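Long-range contact in uncharacterized protein Dfer_1899 (Dyadobacter fermentans, PDB 5HX0), which is of unknown function but carries a BNR repeat-like, sialidase-type domain, consistent with a beta-propeller protein related to the non-viral sialidases: residues G164-G169 against Y197-E202. Sequence-based numbering, arbitrary orientation.
Sequences GAVFLG and YTAMGE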
loop_
_atom_site.group_PDB
_atom_site.type_symbol
_atom_site.label_atom_id
_atom_site.label_comp_id
_atom_site.label_asym_id
_atom_site.label_seq_id
_atom_site.Cartn_x
_atom_site.Cartn_y
_atom_site.Cartn_z
ATOM N N GLY A 164 11.887 4.752 -15.798
ATOM C CA GLY A 164 12.788 4.695 -14.668
ATOM C C GLY A 164 12.523 3.558 -13.707
ATOM O O GLY A 164 13.211 3.462 -12.693
ATOM N N ALA A 165 11.573 2.680 -14.013
ATOM C CA ALA A 165 11.213 1.554 -13.165
ATOM C C ALA A 165 11.646 0.241 -13.814
ATOM O O ALA A 165 11.751 0.142 -15.037
ATOM C CB ALA A 165 9.701 1.537 -12.908
ATOM N N VAL A 166 11.898 -0.769 -12.982
ATOM C CA VAL A 166 12.350 -2.079 -13.440
ATOM C C VAL A 166 11.223 -3.081 -13.235
ATOM O O VAL A 166 10.688 -3.214 -12.127
ATOM C CB VAL A 166 13.631 -2.523 -12.715
ATOM C CG1 VAL A 166 14.095 -3.888 -13.232
ATOM C CG2 VAL A 166 14.720 -1.472 -12.898
ATOM N N PHE A 167 10.889 -3.799 -14.299
ATOM C CA PHE A 167 9.713 -4.660 -14.330
ATOM C C PHE A 167 9.830 -5.810 -13.327
ATOM O O PHE A 167 10.894 -6.422 -13.175
ATOM C CB PHE A 167 9.550 -5.195 -15.758
ATOM C CG PHE A 167 8.205 -5.809 -16.046
ATOM C CD1 PHE A 167 7.063 -5.277 -15.507
ATOM C CD2 PHE A 167 8.099 -6.892 -16.910
ATOM C CE1 PHE A 167 5.812 -5.847 -15.789
ATOM C CE2 PHE A 167 6.872 -7.466 -17.195
ATOM C CZ PHE A 167 5.728 -6.941 -16.630
ATOM N N LEU A 168 8.730 -6.114 -12.629
ATOM C CA LEU A 168 8.722 -7.270 -11.725
ATOM C C LEU A 168 7.948 -8.465 -12.259
ATOM O O LEU A 168 8.025 -9.550 -11.657
ATOM C CB LEU A 168 8.131 -6.901 -10.357
ATOM C CG LEU A 168 8.881 -5.880 -9.508
ATOM C CD1 LEU A 168 7.983 -5.423 -8.339
ATOM C CD2 LEU A 168 10.187 -6.504 -9.002
ATOM N N GLY A 169 7.179 -8.297 -13.324
ATOM C CA GLY A 169 6.363 -9.405 -13.773
ATOM C C GLY A 169 5.191 -9.667 -12.838
ATOM O O GLY A 169 4.834 -8.848 -11.986
ATOM N N TYR A 197 14.757 -10.990 -16.364
ATOM C CA TYR A 197 14.781 -11.177 -14.920
ATOM C C TYR A 197 14.047 -10.021 -14.248
ATOM O O TYR A 197 14.021 -8.903 -14.768
ATOM C CB TYR A 197 16.225 -11.245 -14.394
ATOM C CG TYR A 197 16.960 -12.474 -14.893
ATOM C CD1 TYR A 197 16.864 -13.681 -14.210
ATOM C CD2 TYR A 197 17.714 -12.433 -16.055
ATOM C CE1 TYR A 197 17.503 -14.825 -14.664
ATOM C CE2 TYR A 197 18.368 -13.578 -16.524
ATOM C CZ TYR A 197 18.256 -14.767 -15.817
ATOM O OH TYR A 197 18.892 -15.910 -16.254
ATOM N N THR A 198 13.458 -10.295 -13.078
ATOM C CA THR A 198 12.818 -9.239 -12.298
ATOM C C THR A 198 13.855 -8.293 -11.692
ATOM O O THR A 198 15.052 -8.565 -11.674
ATOM C CB THR A 198 11.993 -9.807 -11.144
ATOM O OG1 THR A 198 12.878 -10.263 -10.108
ATOM C CG2 THR A 198 11.091 -10.956 -11.597
ATOM N N ALA A 199 13.363 -7.193 -11.108
ATOM C CA ALA A 199 14.260 -6.275 -10.419
ATOM C C ALA A 199 14.957 -6.911 -9.221
ATOM O O ALA A 199 15.876 -6.304 -8.657
ATOM C CB ALA A 199 13.496 -5.043 -9.958
HETATM N N MSE A 200 14.558 -8.109 -8.816
HETATM C CA MSE A 200 15.179 -8.715 -7.655
HETATM C C MSE A 200 15.943 -9.949 -8.060
HETATM O O MSE A 200 16.303 -10.766 -7.218
HETATM C CB MSE A 200 14.108 -9.019 -6.602
HETATM C CG MSE A 200 13.142 -7.830 -6.460
HETATM SE SE MSE A 200 11.999 -7.902 -4.857
HETATM C CE MSE A 200 10.376 -8.421 -5.791
ATOM N N GLY A 201 16.168 -10.094 -9.364
ATOM C CA GLY A 201 17.025 -11.141 -9.883
ATOM C C GLY A 201 16.373 -12.481 -10.135
ATOM O O GLY A 201 17.088 -13.443 -10.437
ATOM N N GLU A 202 15.055 -12.588 -10.018
ATOM C CA GLU A 202 14.375 -13.845 -10.292
ATOM C C GLU A 202 14.032 -13.920 -11.775
ATOM O O GLU A 202 13.895 -12.896 -12.448
ATOM C CB GLU A 202 13.097 -13.959 -9.459
ATOM C CG GLU A 202 13.279 -13.646 -7.979
ATOM C CD GLU A 202 13.653 -14.876 -7.166
ATOM O OE1 GLU A 202 13.087 -15.960 -7.433
ATOM O OE2 GLU A 202 14.518 -14.760 -6.265
HETATM O O HOH W 1 12.712 -6.657 -15.419
#
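The carbonyl oxygen Phe167 O is gripped by three groups where strand 165-175 meets the loop 197-202. A water donates to Phe167 O at 2.9 Å and also to Tyr197 O, bridging the two backbones. The amide Ala199 N adds a weak, bent hydrogen bond to Phe167 O (3.3 Å, 129° at the hydrogen), and the CA-H of Thr198 points at the same oxygen.

The loop that carries this amide is tightly folded. Residues 198-201 form a type I beta turn, and Thr198 OG1, at chi1 74° between its own backbone N and carbonyl carbon, accepts from Met200 N at 3.0 Å and from Glu202 N; the first of these bonds makes an ST turn. The other branch, Thr198 CG2, rests 3.4 Å from Leu168 O.

Beside this polar strip, the methyl of Ala199 fits between two strand side chains. Val166 CG1, anti to the backbone N (chi1 -179°), lies 3.5 Å from Ala199 CB, and Leu168 CD2 reaches the same methyl at 3.7 Å. Leu168 CD2 also touches Met200 CE, the terminal methyl of a selenomethionine whose chain bends at chi3 and crosses the leucine obliquely. Met200 packs on Phe84 of the second subunit as well.

The loop, from the long connection between strands 183-186 and 213-214, thus packs against the start of strand 165-175 in an antiparallel sheet, consistent with one blade of a six-bladed, sialidase-like propeller. Ala145 of the neighbouring strand 137-145 touches both Leu168 and Ala199.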